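Long-range contact in branched-chain-amino-acid aminotransferase (Deinococcus radiodurans, PDB 3UZO), which probably catalyses the reversible, pyridoxal 5'-phosphate-dependent transfer of an amino group between leucine, isoleucine or valine and 2-oxoglutarate: residues A[185-190]-A[314-319]. Residues are numbered along the deposited sequence; the frame is centred on the assembly and turned at random.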
loop_
_atom_site.group_PDB
_atom_site.type_symbol
_atom_site.label_atom_id
_atom_site.label_comp_id
_atom_site.label_asym_id
_atom_site.label_seq_id
_atom_site.Cartn_x
_atom_site.Cartn_y
_atom_site.Cartn_z
ATOM N N PHE A 185 2.009 24.145 5.072
ATOM C CA PHE A 185 2.302 22.728 5.194
ATOM C C PHE A 185 3.173 22.519 6.432
ATOM O O PHE A 185 3.813 23.460 6.916
ATOM C CB PHE A 185 3.013 22.232 3.927
ATOM C CG PHE A 185 2.157 22.292 2.685
ATOM C CD1 PHE A 185 1.823 23.514 2.108
ATOM C CD2 PHE A 185 1.661 21.125 2.112
ATOM C CE1 PHE A 185 1.000 23.575 0.975
ATOM C CE2 PHE A 185 0.839 21.173 0.979
ATOM C CZ PHE A 185 0.508 22.401 0.411
ATOM N N ILE A 186 3.195 21.292 6.940
ATOM C CA ILE A 186 3.959 20.980 8.137
ATOM C C ILE A 186 4.767 19.685 8.010
ATOM O O ILE A 186 4.327 18.720 7.380
ATOM C CB ILE A 186 3.000 20.883 9.353
ATOM C CG1 ILE A 186 3.780 20.611 10.632
ATOM C CG2 ILE A 186 1.944 19.803 9.097
ATOM C CD1 ILE A 186 2.923 20.761 11.912
ATOM N N THR A 187 5.956 19.684 8.606
ATOM C CA THR A 187 6.839 18.525 8.585
ATOM C C THR A 187 6.229 17.424 9.440
ATOM O O THR A 187 5.371 17.692 10.285
ATOM C CB THR A 187 8.235 18.881 9.155
ATOM O OG1 THR A 187 8.863 19.851 8.310
ATOM C CG2 THR A 187 9.116 17.648 9.238
ATOM N N SER A 188 6.664 16.190 9.214
ATOM C CA SER A 188 6.167 15.052 9.975
ATOM C C SER A 188 7.257 14.017 10.219
ATOM O O SER A 188 8.187 13.875 9.419
ATOM C CB SER A 188 5.008 14.379 9.235
ATOM O OG SER A 188 4.543 13.253 9.957
ATOM N N ASP A 189 7.138 13.308 11.338
ATOM C CA ASP A 189 8.080 12.248 11.689
ATOM C C ASP A 189 7.762 11.008 10.858
ATOM O O ASP A 189 8.617 10.140 10.669
ATOM C CB ASP A 189 7.960 11.889 13.174
ATOM C CG ASP A 189 8.614 12.916 14.084
ATOM O OD1 ASP A 189 8.418 12.822 15.315
ATOM O OD2 ASP A 189 9.329 13.806 13.573
ATOM N N TYR A 190 6.526 10.926 10.370
ATOM C CA TYR A 190 6.101 9.777 9.571
ATOM C C TYR A 190 6.652 9.803 8.151
ATOM O O TYR A 190 7.017 10.862 7.633
ATOM C CB TYR A 190 4.572 9.708 9.496
ATOM C CG TYR A 190 3.891 9.342 10.786
ATOM C CD1 TYR A 190 3.238 10.308 11.555
ATOM C CD2 TYR A 190 3.876 8.023 11.233
ATOM C CE1 TYR A 190 2.584 9.971 12.736
ATOM C CE2 TYR A 190 3.222 7.672 12.416
ATOM C CZ TYR A 190 2.578 8.651 13.161
ATOM O OH TYR A 190 1.920 8.305 14.323
ATOM N N ILE A 314 6.141 26.976 5.943
ATOM C CA ILE A 314 6.318 25.586 6.320
ATOM C C ILE A 314 6.672 25.487 7.793
ATOM O O ILE A 314 7.607 26.135 8.262
ATOM C CB ILE A 314 7.441 24.908 5.503
ATOM C CG1 ILE A 314 7.089 24.912 4.012
ATOM C CG2 ILE A 314 7.642 23.480 5.989
ATOM C CD1 ILE A 314 8.088 24.153 3.151
ATOM N N GLN A 315 5.919 24.672 8.523
ATOM C CA GLN A 315 6.186 24.474 9.940
ATOM C C GLN A 315 7.096 23.260 10.098
ATOM O O GLN A 315 6.788 22.165 9.622
ATOM C CB GLN A 315 4.892 24.216 10.717
ATOM C CG GLN A 315 5.110 24.026 12.215
ATOM C CD GLN A 315 5.110 25.338 12.975
ATOM O OE1 GLN A 315 5.810 25.492 13.975
ATOM N NE2 GLN A 315 4.311 26.286 12.511
ATOM N N HIS A 316 8.229 23.467 10.752
ATOM C CA HIS A 316 9.162 22.384 11.011
ATOM C C HIS A 316 9.464 22.523 12.495
ATOM O O HIS A 316 10.124 23.473 12.918
ATOM C CB HIS A 316 10.430 22.545 10.171
ATOM C CG HIS A 316 11.413 21.430 10.346
ATOM N ND1 HIS A 316 11.054 20.102 10.269
ATOM C CD2 HIS A 316 12.743 21.446 10.602
ATOM C CE1 HIS A 316 12.119 19.347 10.472
ATOM N NE2 HIS A 316 13.158 20.138 10.676
ATOM N N GLY A 317 8.957 21.590 13.292
ATOM C CA GLY A 317 9.185 21.683 14.720
ATOM C C GLY A 317 8.491 22.936 15.216
ATOM O O GLY A 317 7.316 23.151 14.922
ATOM N N ASP A 318 9.208 23.782 15.945
ATOM C CA ASP A 318 8.610 25.007 16.471
ATOM C C ASP A 318 8.842 26.218 15.570
ATOM O O ASP A 318 8.493 27.342 15.929
ATOM C CB ASP A 318 9.161 25.300 17.870
ATOM C CG ASP A 318 8.800 24.222 18.876
ATOM O OD1 ASP A 318 9.202 24.347 20.051
ATOM O OD2 ASP A 318 8.113 23.251 18.493
ATOM N N ASP A 319 9.412 25.982 14.394
ATOM C CA ASP A 319 9.703 27.059 13.458
ATOM C C ASP A 319 8.770 27.117 12.252
ATOM O O ASP A 319 8.655 26.147 11.503
ATOM C CB ASP A 319 11.147 26.933 12.971
ATOM C CG ASP A 319 11.525 28.009 11.973
ATOM O OD1 ASP A 319 11.035 27.965 10.824
ATOM O OD2 ASP A 319 12.311 28.906 12.342
#
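Phe185 pairs with Ile314 and Ile186 with Gln315 in parallel register, the Ile186 and Gln315 CA atoms lying 4.5 Å apart, and Gln315 provides both backbone hydrogen bonds. Its N donates to Phe185 O at 2.9 Å, in the plane of that carbonyl, and Gln315 O receives Thr187 N at 2.8 Å with a C=O...N angle of 177°, almost head-on. Ile186 CA also makes a bent CA-H...O contact with Gln315 O.

On one face of the sheet Ile186 and Gln315 run side by side. Both carry their CG or CG1 anti to the backbone N (chi1 -178° for Ile186), which lays Ile186 CG1 along Gln315 CB at 3.8 Å and Ile186 CD1 near Gln315 CG. Ala217 of helix 204-219 also touches Ile186. Phe185 and Ile314 occupy the other face, where both meet Ile226.

This is the end of a parallel strand pair in the mixed sheet of a class-IV aminotransferase: strand 183-186 lies between 224-225 and 309-316, and Phe185 is about 10 Å, side chain to cofactor, from pyridoxal phosphate. Strand 309-316 then reverses into 319-322 through a type II' turn from His316 to Asp319, with Gly317 at phi 65°.

Beyond the paired residues, Thr187 and His316 meet obliquely. With Thr187 OG1 beside its own backbone N, the hydroxyl comes 2.9 Å from His316 ND1, while its distance to Gln315 O is a longer 3.4 Å; which of the two takes its proton is unsettled. Thr187 CB sits at the imidazole edge, in the ring plane, 3.3 Å from ND1.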